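Local coordinates for BRAMP domain protein (Streptomyces davawensis, PDB 5MLD), which catalyses replacement of the C-8 methyl group of FMN by an amino group, yielding 8-demethyl-8-aminoriboflavin-5'-phosphate on the way to the antibiotic roseoflavin, at the interface of chains A and B and the interface of chains A and C. Sequence-based numbering; all coordinates share one arbitrary frame. Chains: chain A/B/C, BRAMP domain protein.

Contacts 1, 2 and 3 lie on the two-fold interface of chains A and B, and contact 4 belongs to the separate two-fold interface of chains A and C. Contacts 2 and 3 are near neighbours, the centres of their C-alpha atoms about 13 Å apart, and both use helix 183-205 of chain B. Contact 1 lies about 36 Å from contact 2 and 47 Å from contact 3, yet it uses the same helix from chain A; its A:Asn186 and B:Glu222 have their counterparts B:Asn186 and A:Glu222 in contact 3. Contact 4, about 32 Å from contact 3, supplies a second kind of pairing, consistent with the homotetramer.

Contact 1: the interface of chains A and B. Residues chain A 180-183, 186; chain B 219, 222-223.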
ATOM      1  N   ASP A 180       3.824 -18.628  19.537  1.00 18.34           N
ATOM      2  CA  ASP A 180       2.839 -19.664  19.824  0.60 21.18           C
ATOM      3  C   ASP A 180       2.013 -19.350  21.068  1.00 21.66           C
ATOM      4  O   ASP A 180       0.923 -19.907  21.224  1.00 20.94           O
ATOM      5  CB  ASP A 180       3.519 -21.027  19.970  0.60 22.76           C
ATOM      6  CG  ASP A 180       4.353 -21.131  21.222  0.60 24.29           C
ATOM      7  OD1 ASP A 180       5.204 -20.245  21.441  0.60 27.29           O
ATOM      8  OD2 ASP A 180       4.141 -22.077  22.006  0.60 30.91           O
ATOM      9  N   ARG A 181       2.488 -18.459  21.947  1.00 17.96           N
ATOM     10  CA  ARG A 181       1.740 -18.048  23.136  1.00 19.72           C
ATOM     11  C   ARG A 181       1.384 -16.560  23.092  1.00 18.40           C
ATOM     12  O   ARG A 181       1.162 -15.923  24.137  1.00 16.79           O
ATOM     13  CB  ARG A 181       2.527 -18.402  24.402  1.00 24.62           C
ATOM     14  CG  ARG A 181       2.658 -19.919  24.579  1.00 24.93           C
ATOM     15  CD  ARG A 181       3.268 -20.315  25.903  1.00 32.65           C
ATOM     16  NE  ARG A 181       2.463 -19.846  27.023  1.00 23.83           N
ATOM     17  CZ  ARG A 181       1.392 -20.477  27.497  1.00 29.81           C
ATOM     18  NH1 ARG A 181       0.987 -21.622  26.964  1.00 29.42           N
ATOM     19  NH2 ARG A 181       0.730 -19.962  28.514  1.00 27.55           N
ATOM     20  N   HIS A 182       1.341 -15.982  21.894  1.00 18.70           N
ATOM     21  CA  HIS A 182       1.005 -14.572  21.734  1.00 19.08           C
ATOM     22  C   HIS A 182      -0.516 -14.454  21.681  1.00 18.31           C
ATOM     23  O   HIS A 182      -1.153 -14.927  20.732  1.00 18.96           O
ATOM     24  CB  HIS A 182       1.673 -13.999  20.485  1.00 16.86           C
ATOM     25  CG  HIS A 182       1.709 -12.506  20.447  1.00 19.34           C
ATOM     26  ND1 HIS A 182       2.326 -11.751  21.423  1.00 21.74           N
ATOM     27  CD2 HIS A 182       1.185 -11.626  19.561  1.00 15.17           C
ATOM     28  CE1 HIS A 182       2.186 -10.468  21.134  1.00 22.67           C
ATOM     29  NE2 HIS A 182       1.507 -10.367  20.002  1.00 22.25           N
ATOM     30  N   PHE A 183      -1.088 -13.812  22.706  1.00 17.82           N
ATOM     31  CA  PHE A 183      -2.540 -13.772  22.878  1.00 20.28           C
ATOM     32  C   PHE A 183      -3.223 -13.183  21.655  1.00 21.58           C
ATOM     33  O   PHE A 183      -4.198 -13.743  21.141  1.00 18.53           O
ATOM     34  CB  PHE A 183      -2.899 -12.953  24.132  1.00 15.13           C
ATOM     35  CG  PHE A 183      -4.375 -12.643  24.266  1.00 21.74           C
ATOM     36  CD1 PHE A 183      -5.277 -13.641  24.617  1.00 20.81           C
ATOM     37  CD2 PHE A 183      -4.855 -11.358  24.043  1.00 20.10           C
ATOM     38  CE1 PHE A 183      -6.650 -13.366  24.731  1.00 18.84           C
ATOM     39  CE2 PHE A 183      -6.223 -11.066  24.168  1.00 24.83           C
ATOM     40  CZ  PHE A 183      -7.119 -12.080  24.519  1.00 19.01           C
ATOM     41  N   ASN A 186      -3.170 -15.512  18.723  1.00 16.70           N
ATOM     42  CA  ASN A 186      -3.981 -16.703  18.939  1.00 19.18           C
ATOM     43  C   ASN A 186      -5.465 -16.378  18.859  1.00 20.42           C
ATOM     44  O   ASN A 186      -6.255 -17.166  18.318  1.00 18.70           O
ATOM     45  CB  ASN A 186      -3.626 -17.346  20.273  1.00 18.60           C
ATOM     46  CG  ASN A 186      -2.400 -18.235  20.167  1.00 16.80           C
ATOM     47  OD1 ASN A 186      -2.148 -18.834  19.112  1.00 19.08           O
ATOM     48  ND2 ASN A 186      -1.633 -18.328  21.253  1.00 19.77           N
TER
ATOM     49  N   ALA B 219      -8.111 -18.259  23.627  1.00 22.17           N
ATOM     50  CA  ALA B 219      -6.774 -17.737  23.362  1.00 22.46           C
ATOM     51  C   ALA B 219      -6.039 -17.424  24.663  1.00 21.34           C
ATOM     52  O   ALA B 219      -4.841 -17.701  24.792  1.00 24.01           O
ATOM     53  CB  ALA B 219      -6.867 -16.492  22.475  1.00 22.58           C
ATOM     54  N   GLU B 222      -4.231 -20.358  26.211  1.00 24.41           N
ATOM     55  CA  GLU B 222      -3.088 -20.920  25.506  1.00 21.63           C
ATOM     56  C   GLU B 222      -1.981 -19.888  25.290  1.00 22.24           C
ATOM     57  O   GLU B 222      -1.081 -20.124  24.479  1.00 23.29           O
ATOM     58  CB  GLU B 222      -3.529 -21.509  24.160  1.00 23.91           C
ATOM     59  CG  GLU B 222      -4.000 -20.434  23.189  1.00 22.92           C
ATOM     60  CD  GLU B 222      -4.813 -20.966  22.014  1.00 28.45           C
ATOM     61  OE1 GLU B 222      -4.827 -22.197  21.784  1.00 30.85           O
ATOM     62  OE2 GLU B 222      -5.464 -20.135  21.338  1.00 25.25           O
ATOM     63  N   SER B 223      -2.029 -18.760  26.006  1.00 20.90           N
ATOM     64  CA  SER B 223      -1.178 -17.598  25.744  1.00 21.77           C
ATOM     65  C   SER B 223      -0.575 -17.021  27.028  1.00 24.26           C
ATOM     66  O   SER B 223      -1.096 -17.215  28.131  1.00 22.97           O
ATOM     67  CB  SER B 223      -1.982 -16.501  25.044  1.00 18.15           C
ATOM     68  OG  SER B 223      -2.535 -16.990  23.827  1.00 17.37           O
TER
HETATM   69  O   HOH W   1      -0.215 -22.105  23.052  1.00 28.99           O
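Chain B leaves helix 212-221 at the no longer helical B:Glu222 and becomes extended at B:Ser223 (phi/psi -135/159°), which lies against the 3-10 turn 179-181 and the first turn of helix 183-205 in chain A. The amide of A:Asn186 joins the two sides of this patch of the two-fold A-B interface of the homotetramer. Its ND2 donates to the hydroxyl OG of B:Ser223 at 3.0 Å, nearly straight and with the acceptor in the amide plane. The same nitrogen donates to the backbone O of A:Asp180 at 3.0 Å, approaching from above that carbonyl's plane, so two bonds fix the rotation of the amide. B:Ser223 OG donates to the backbone O of B:Ala219. OG stands anti to the carbonyl carbon (chi1 -58°), pointing at A:Asn186 ND2; the backbone of B:Ser223 sets its CB 3.5 Å from A:Phe183 CA. The ring of A:Phe183 meets the methyl of B:Ala219 through CE1, at 3.9 Å. OE2 of B:Glu222 lies 3.5 Å from CB of A:Asn186, the carboxylate turned well away from the amide plane. The guanidinium of A:Arg181 has B:Glu222 O over one face, near the rim. A water bridges the backbones, 2.6 Å from B:Glu222 O and 3.1 Å from A:Asp180 O.

Contact 2: the interface of chains A and B. Residues chain A 123, 208, 210; chain B 158-159, 194-195, 198.
With CG anti to the carbonyl carbon (chi1 -70°) and the amide turned by chi2 -16°, B:Asn195 reaches from helix 183-205 between A:Thr210, whose OG1 is likewise anti to its carbonyl carbon, and A:Tyr123. Both ends of the amide are used in this loop-to-helix part of the two-fold A-B interface of the tetramer. OD1 of B:Asn195 accepts from the hydroxyl OG1 of A:Thr210 at 2.8 Å, the donor lying nearly along the C=O axis. ND2 of B:Asn195 donates to the phenol OH of A:Tyr123 at 2.9 Å and to the backbone O of B:Pro158 at 2.8 Å, which fixes the flip of the amide. The phenol OH passes its own hydrogen to OD1 of B:Asn159, 2.7 Å away, from 20° off the carbonyl plane. Thus A:Tyr123 both accepts and donates across the interface. CG of B:Pro158 rests over one face of its ring, toward the rim, while CD of the same proline meets A:Tyr208 at CZ, 3.5 Å apart. On the other flank, A:Tyr208 crosses B:His198, with CD1 of the tyrosine 3.4 Å from CD2 of the imidazole. The CA of A:Tyr208 sits over the face of that imidazole, 3.8 Å from the ring centroid.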
ATOM      1  N   TYR A 123     -15.637 -18.091  -7.957  1.00 22.99           N
ATOM      2  CA  TYR A 123     -16.810 -17.571  -7.263  1.00 22.47           C
ATOM      3  C   TYR A 123     -17.322 -18.554  -6.216  1.00 23.00           C
ATOM      4  O   TYR A 123     -17.204 -19.775  -6.362  1.00 22.39           O
ATOM      5  CB  TYR A 123     -17.923 -17.256  -8.269  1.00 20.48           C
ATOM      6  CG  TYR A 123     -18.105 -15.760  -8.469  1.00 20.56           C
ATOM      7  CD1 TYR A 123     -17.101 -14.999  -9.047  1.00 21.32           C
ATOM      8  CD2 TYR A 123     -19.273 -15.121  -8.086  1.00 21.71           C
ATOM      9  CE1 TYR A 123     -17.248 -13.641  -9.229  1.00 22.31           C
ATOM     10  CE2 TYR A 123     -19.435 -13.764  -8.265  1.00 21.76           C
ATOM     11  CZ  TYR A 123     -18.424 -13.029  -8.835  1.00 20.55           C
ATOM     12  OH  TYR A 123     -18.562 -11.673  -9.015  1.00 21.85           O
ATOM     13  N   TYR A 208     -23.805 -17.072  -4.696  1.00 23.07           N
ATOM     14  CA  TYR A 208     -24.175 -15.928  -5.523  1.00 21.03           C
ATOM     15  C   TYR A 208     -24.866 -16.441  -6.780  1.00 26.93           C
ATOM     16  O   TYR A 208     -24.453 -17.455  -7.351  1.00 24.36           O
ATOM     17  CB  TYR A 208     -22.941 -15.087  -5.899  1.00 25.36           C
ATOM     18  CG  TYR A 208     -22.236 -14.471  -4.708  1.00 24.41           C
ATOM     19  CD1 TYR A 208     -22.709 -13.299  -4.118  1.00 26.29           C
ATOM     20  CD2 TYR A 208     -21.104 -15.068  -4.158  1.00 22.32           C
ATOM     21  CE1 TYR A 208     -22.072 -12.743  -3.014  1.00 23.15           C
ATOM     22  CE2 TYR A 208     -20.471 -14.528  -3.062  1.00 19.30           C
ATOM     23  CZ  TYR A 208     -20.945 -13.370  -2.492  1.00 23.18           C
ATOM     24  OH  TYR A 208     -20.308 -12.837  -1.390  1.00 22.69           O
ATOM     25  N   THR A 210     -25.454 -14.094  -9.212  1.00 26.47           N
ATOM     26  CA  THR A 210     -25.100 -13.042 -10.151  1.00 23.28           C
ATOM     27  C   THR A 210     -24.669 -13.630 -11.481  1.00 26.79           C
ATOM     28  O   THR A 210     -23.851 -14.550 -11.526  1.00 27.99           O
ATOM     29  CB  THR A 210     -23.959 -12.193  -9.582  1.00 26.11           C
ATOM     30  OG1 THR A 210     -24.293 -11.758  -8.262  1.00 27.23           O
ATOM     31  CG2 THR A 210     -23.694 -10.980 -10.482  1.00 24.25           C
TER
ATOM     32  N   PRO B 158     -17.041 -10.914  -3.592  1.00 18.17           N
ATOM     33  CA  PRO B 158     -16.157 -10.711  -4.745  1.00 20.70           C
ATOM     34  C   PRO B 158     -16.567  -9.476  -5.534  1.00 22.42           C
ATOM     35  O   PRO B 158     -17.743  -9.102  -5.571  1.00 23.95           O
ATOM     36  CB  PRO B 158     -16.358 -11.981  -5.574  1.00 23.88           C
ATOM     37  CG  PRO B 158     -17.742 -12.459  -5.184  1.00 23.44           C
ATOM     38  CD  PRO B 158     -17.863 -12.130  -3.733  1.00 20.59           C
ATOM     39  N   ASN B 159     -15.574  -8.825  -6.147  1.00 18.90           N
ATOM     40  CA  ASN B 159     -15.823  -7.718  -7.068  1.00 21.84           C
ATOM     41  C   ASN B 159     -16.610  -6.589  -6.382  1.00 25.47           C
ATOM     42  O   ASN B 159     -17.549  -6.007  -6.941  1.00 24.11           O
ATOM     43  CB  ASN B 159     -16.515  -8.238  -8.334  1.00 18.97           C
ATOM     44  CG  ASN B 159     -15.710  -9.372  -9.021  1.00 22.86           C
ATOM     45  OD1 ASN B 159     -16.127 -10.525  -9.036  1.00 23.30           O
ATOM     46  ND2 ASN B 159     -14.549  -9.034  -9.567  1.00 21.84           N
ATOM     47  N   ALA B 194     -24.859  -6.182  -7.411  1.00 20.19           N
ATOM     48  CA  ALA B 194     -25.463  -7.511  -7.343  1.00 22.99           C
ATOM     49  C   ALA B 194     -24.858  -8.333  -6.216  1.00 22.98           C
ATOM     50  O   ALA B 194     -25.572  -9.027  -5.487  1.00 22.25           O
ATOM     51  CB  ALA B 194     -25.302  -8.256  -8.669  1.00 24.26           C
ATOM     52  N   ASN B 195     -23.539  -8.273  -6.064  1.00 23.96           N
ATOM     53  CA  ASN B 195     -22.880  -9.124  -5.083  1.00 21.13           C
ATOM     54  C   ASN B 195     -23.105  -8.632  -3.655  1.00 23.03           C
ATOM     55  O   ASN B 195     -23.350  -9.448  -2.756  1.00 21.17           O
ATOM     56  CB  ASN B 195     -21.387  -9.219  -5.404  1.00 22.77           C
ATOM     57  CG  ASN B 195     -21.117 -10.016  -6.669  1.00 23.54           C
ATOM     58  OD1 ASN B 195     -21.984 -10.744  -7.153  1.00 25.77           O
ATOM     59  ND2 ASN B 195     -19.905  -9.891  -7.200  1.00 22.59           N
ATOM     60  N   HIS B 198     -26.688  -9.504  -2.611  1.00 22.80           N
ATOM     61  CA  HIS B 198     -26.858 -10.918  -2.313  1.00 25.81           C
ATOM     62  C   HIS B 198     -26.283 -11.249  -0.948  1.00 23.97           C
ATOM     63  O   HIS B 198     -26.926 -11.922  -0.137  1.00 24.10           O
ATOM     64  CB  HIS B 198     -26.200 -11.787  -3.384  1.00 27.54           C
ATOM     65  CG  HIS B 198     -26.354 -13.252  -3.127  1.00 29.99           C
ATOM     66  ND1 HIS B 198     -27.443 -13.974  -3.566  1.00 29.69           N
ATOM     67  CD2 HIS B 198     -25.575 -14.125  -2.443  1.00 25.06           C
ATOM     68  CE1 HIS B 198     -27.316 -15.233  -3.187  1.00 31.41           C
ATOM     69  NE2 HIS B 198     -26.193 -15.351  -2.498  1.00 28.67           N
TER

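Contact 3: the interface of chains A and B. Residues chain A 215-216, 218-219, 222; chain B 186-187, 190-191.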
ATOM      1  N   CYS A 215     -24.732  -8.764 -16.476  1.00 29.06           N
ATOM      2  CA  CYS A 215     -24.237  -7.473 -16.006  1.00 26.19           C
ATOM      3  C   CYS A 215     -23.419  -6.790 -17.085  1.00 25.60           C
ATOM      4  O   CYS A 215     -23.558  -5.582 -17.309  1.00 26.53           O
ATOM      5  CB  CYS A 215     -23.398  -7.644 -14.732  1.00 25.81           C
ATOM      6  SG  CYS A 215     -24.329  -8.124 -13.263  1.00 34.14           S
ATOM      7  N   ALA A 216     -22.582  -7.560 -17.791  1.00 20.67           N
ATOM      8  CA  ALA A 216     -21.717  -6.986 -18.813  1.00 25.23           C
ATOM      9  C   ALA A 216     -22.517  -6.533 -20.029  1.00 20.81           C
ATOM     10  O   ALA A 216     -22.187  -5.524 -20.656  1.00 24.40           O
ATOM     11  CB  ALA A 216     -20.658  -8.008 -19.232  1.00 27.34           C
ATOM     12  N   ALA A 218     -25.720  -5.517 -20.022  1.00 24.33           N
ATOM     13  CA  ALA A 218     -26.359  -4.265 -19.618  1.00 23.58           C
ATOM     14  C   ALA A 218     -25.353  -3.118 -19.613  1.00 28.89           C
ATOM     15  O   ALA A 218     -25.671  -1.996 -20.026  1.00 25.80           O
ATOM     16  CB  ALA A 218     -27.016  -4.429 -18.242  1.00 23.65           C
ATOM     17  N   ALA A 219     -24.118  -3.393 -19.179  1.00 27.66           N
ATOM     18  CA  ALA A 219     -23.085  -2.365 -19.203  1.00 25.35           C
ATOM     19  C   ALA A 219     -22.699  -1.992 -20.632  1.00 25.22           C
ATOM     20  O   ALA A 219     -22.433  -0.820 -20.919  1.00 25.45           O
ATOM     21  CB  ALA A 219     -21.849  -2.832 -18.425  1.00 24.25           C
ATOM     22  N   GLU A 222     -25.120   0.468 -22.211  1.00 34.13           N
ATOM     23  CA  GLU A 222     -25.126   1.829 -21.687  1.00 29.61           C
ATOM     24  C   GLU A 222     -23.776   2.519 -21.820  1.00 30.59           C
ATOM     25  O   GLU A 222     -23.595   3.600 -21.254  1.00 31.12           O
ATOM     26  CB  GLU A 222     -25.578   1.840 -20.219  1.00 34.70           C
ATOM     27  CG  GLU A 222     -24.502   1.410 -19.219  1.00 32.79           C
ATOM     28  CD  GLU A 222     -25.073   1.068 -17.843  1.00 37.32           C
ATOM     29  OE1 GLU A 222     -26.114   1.642 -17.458  1.00 38.18           O
ATOM     30  OE2 GLU A 222     -24.485   0.199 -17.152  1.00 38.82           O
TER
ATOM     31  N   ASN B 186     -18.924   0.750 -15.639  1.00 24.39           N
ATOM     32  CA  ASN B 186     -20.339   0.398 -15.549  1.00 19.67           C
ATOM     33  C   ASN B 186     -20.533  -1.069 -15.207  1.00 21.96           C
ATOM     34  O   ASN B 186     -21.467  -1.420 -14.476  1.00 22.94           O
ATOM     35  CB  ASN B 186     -21.071   0.741 -16.857  1.00 22.92           C
ATOM     36  CG  ASN B 186     -21.385   2.220 -16.968  1.00 27.48           C
ATOM     37  OD1 ASN B 186     -21.600   2.885 -15.957  1.00 29.79           O
ATOM     38  ND2 ASN B 186     -21.407   2.745 -18.194  1.00 23.81           N
ATOM     39  N   LYS B 187     -19.683  -1.951 -15.731  1.00 21.41           N
ATOM     40  CA  LYS B 187     -19.880  -3.355 -15.400  1.00 22.55           C
ATOM     41  C   LYS B 187     -19.437  -3.640 -13.965  1.00 20.69           C
ATOM     42  O   LYS B 187     -20.116  -4.381 -13.253  1.00 20.11           O
ATOM     43  CB  LYS B 187     -19.189  -4.274 -16.426  1.00 23.97           C
ATOM     44  CG  LYS B 187     -17.770  -4.716 -16.147  1.00 28.47           C
ATOM     45  CD  LYS B 187     -17.324  -5.765 -17.189  1.00 31.08           C
ATOM     46  CE  LYS B 187     -15.830  -6.048 -17.113  1.00 29.30           C
ATOM     47  NZ  LYS B 187     -15.300  -6.631 -18.387  1.00 25.78           N
ATOM     48  N   ARG B 190     -22.124  -2.717 -11.605  1.00 21.92           N
ATOM     49  CA  ARG B 190     -23.209  -3.701 -11.579  1.00 20.18           C
ATOM     50  C   ARG B 190     -22.819  -4.956 -10.807  1.00 22.37           C
ATOM     51  O   ARG B 190     -23.637  -5.492 -10.040  1.00 21.18           O
ATOM     52  CB  ARG B 190     -23.641  -4.066 -13.005  1.00 20.75           C
ATOM     53  CG  ARG B 190     -24.410  -2.939 -13.698  1.00 23.21           C
ATOM     54  CD  ARG B 190     -24.802  -3.280 -15.127  1.00 27.14           C
ATOM     55  NE  ARG B 190     -25.607  -2.200 -15.695  1.00 28.58           N
ATOM     56  CZ  ARG B 190     -26.925  -2.116 -15.569  1.00 24.10           C
ATOM     57  NH1 ARG B 190     -27.581  -3.046 -14.899  1.00 26.83           N
ATOM     58  NH2 ARG B 190     -27.583  -1.100 -16.114  1.00 29.82           N
ATOM     59  N   PHE B 191     -21.593  -5.460 -11.014  1.00 20.69           N
ATOM     60  CA  PHE B 191     -21.078  -6.558 -10.190  1.00 20.48           C
ATOM     61  C   PHE B 191     -21.218  -6.230  -8.709  1.00 18.57           C
ATOM     62  O   PHE B 191     -21.729  -7.028  -7.918  1.00 19.19           O
ATOM     63  CB  PHE B 191     -19.589  -6.810 -10.482  1.00 23.52           C
ATOM     64  CG  PHE B 191     -19.272  -7.321 -11.872  1.00 25.22           C
ATOM     65  CD1 PHE B 191     -20.257  -7.594 -12.801  1.00 24.58           C
ATOM     66  CD2 PHE B 191     -17.944  -7.550 -12.228  1.00 25.87           C
ATOM     67  CE1 PHE B 191     -19.929  -8.077 -14.071  1.00 26.90           C
ATOM     68  CE2 PHE B 191     -17.607  -8.033 -13.493  1.00 26.69           C
ATOM     69  CZ  PHE B 191     -18.607  -8.297 -14.415  1.00 28.64           C
TER
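The carboxylate oxygen OE2 of A:Glu222 receives NE of B:Arg190 at 3.0 Å, forming a salt bridge in this SsuE-family, flavodoxin-like protein at the rim of the contact between helix 212-220 of chain A and helix 183-205 of chain B. The bond is nearly straight and lies in the guanidinium plane, but it meets the syn side of OE2 34° out of the carboxylate plane. A weak second bond runs from NH2 of B:Arg190 to OE1 of A:Glu222, making a skewed, two-point pairing with the planes 38° apart. B:Arg190 reaches out from helix 183-205 with its chain extended from CG to NE, and the methyl CB of A:Ala218 lies over the centre of one guanidinium face, 3.5 Å from CZ. A:Glu222 comes from the opposite direction just beyond helix 212-220; its CG sits between the backbone N and the carbonyl carbon (chi1 78°), with the chain extended beyond, which directs the carboxylate to B:Arg190. Beside the salt bridge the helices pack closely at the alanines, with CB of A:Ala219 3.6 Å from CB of B:Lys187. At the far end CB of A:Cys215 lies in plane at the edge of the B:Phe191 ring, 3.6 Å from CE1.

Contact 4: the interface of chains A and C. Residues chain A 238, 240; chain C 108, 151.
The terminal methyl CD1 of A:Ile238 packs against the side chain and backbone of C:Arg151, 4.1 Å from CB of the arginine and 3.5 Å from its backbone O. CG1 of the isoleucine stands between the backbone N and the carbonyl carbon (chi1 58°), and the extended chi2 carries CD1 on toward the arginine. C:Arg151 bends at chi3 (42°), bringing its guanidinium round to the phenol of A:Tyr240. There NH2 of C:Arg151 donates to OH of A:Tyr240 at 2.9 Å, the oxygen lying 22° out of the guanidinium plane. A weak bond from NH1 reaches the same oxygen. Ring and guanidinium stand almost perpendicular, with the phenol carbon CZ at the edge of the guanidinium, in its plane. The nearby positive charge may polarise the phenol. Farther out, a water links the backbone N of A:Tyr240, at 3.2 Å, to both the backbone O and the side-chain ND2 of C:Asn108, at 2.7 and 2.6 Å. A:Tyr240 is also an FMN-binding residue, which suggests that this interface lies close to a flavin site. A:Ile238 and A:Tyr240 lie on the loop segment beyond strand 226-230, set against the end of helix 138-152 and the residue following helix 98-107 in chain C.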
ATOM      1  N   ILE A 238       2.345  18.481 -12.842  1.00 36.72           N
ATOM      2  CA  ILE A 238       1.747  17.176 -12.603  1.00 31.61           C
ATOM      3  C   ILE A 238       0.613  17.250 -11.591  1.00 35.95           C
ATOM      4  O   ILE A 238       0.088  16.213 -11.176  1.00 30.98           O
ATOM      5  CB  ILE A 238       2.806  16.146 -12.165  1.00 33.42           C
ATOM      6  CG1 ILE A 238       3.531  16.625 -10.908  1.00 31.94           C
ATOM      7  CG2 ILE A 238       3.791  15.893 -13.291  1.00 31.38           C
ATOM      8  CD1 ILE A 238       4.342  15.548 -10.231  1.00 32.16           C
ATOM      9  N   TYR A 240      -3.127  17.676 -10.144  1.00 29.19           N
ATOM     10  CA  TYR A 240      -4.355  17.115 -10.676  1.00 27.54           C
ATOM     11  C   TYR A 240      -5.371  18.206 -10.971  1.00 28.73           C
ATOM     12  O   TYR A 240      -5.551  19.139 -10.181  1.00 28.01           O
ATOM     13  CB  TYR A 240      -4.932  16.095  -9.694  1.00 25.03           C
ATOM     14  CG  TYR A 240      -4.041  14.877  -9.565  1.00 25.68           C
ATOM     15  CD1 TYR A 240      -3.976  13.942 -10.590  1.00 27.35           C
ATOM     16  CD2 TYR A 240      -3.247  14.677  -8.439  1.00 27.22           C
ATOM     17  CE1 TYR A 240      -3.152  12.826 -10.500  1.00 26.61           C
ATOM     18  CE2 TYR A 240      -2.415  13.551  -8.339  1.00 27.75           C
ATOM     19  CZ  TYR A 240      -2.381  12.636  -9.372  1.00 25.23           C
ATOM     20  OH  TYR A 240      -1.573  11.523  -9.292  1.00 26.94           O
TER
ATOM     21  N   ASN C 108      -0.522  19.698  -1.958  1.00 28.57           N
ATOM     22  CA  ASN C 108      -0.572  19.206  -3.329  1.00 28.40           C
ATOM     23  C   ASN C 108      -1.320  20.144  -4.265  1.00 34.42           C
ATOM     24  O   ASN C 108      -1.318  19.910  -5.480  1.00 36.49           O
ATOM     25  CB  ASN C 108      -1.239  17.824  -3.359  1.00 24.41           C
ATOM     26  CG  ASN C 108      -0.431  16.792  -4.142  1.00 40.83           C
ATOM     27  OD1 ASN C 108       0.538  16.236  -3.630  1.00 37.35           O
ATOM     28  ND2 ASN C 108      -0.832  16.531  -5.390  1.00 42.69           N
ATOM     29  N   ARG C 151       7.153  13.558  -5.435  1.00 20.23           N
ATOM     30  CA  ARG C 151       6.504  14.145  -6.596  1.00 24.56           C
ATOM     31  C   ARG C 151       6.525  15.664  -6.532  1.00 26.43           C
ATOM     32  O   ARG C 151       6.535  16.319  -7.579  1.00 24.25           O
ATOM     33  CB  ARG C 151       5.075  13.623  -6.720  1.00 30.36           C
ATOM     34  CG  ARG C 151       5.021  12.111  -6.948  1.00 31.88           C
ATOM     35  CD  ARG C 151       3.617  11.651  -7.279  1.00 38.41           C
ATOM     36  NE  ARG C 151       2.974  12.572  -8.208  1.00 38.04           N
ATOM     37  CZ  ARG C 151       1.667  12.618  -8.425  1.00 41.67           C
ATOM     38  NH1 ARG C 151       1.168  13.497  -9.288  1.00 41.83           N
ATOM     39  NH2 ARG C 151       0.858  11.787  -7.772  1.00 41.10           N
TER
HETATM   40  O   HOH W   2      -2.243  17.902  -7.091  1.00 30.61           O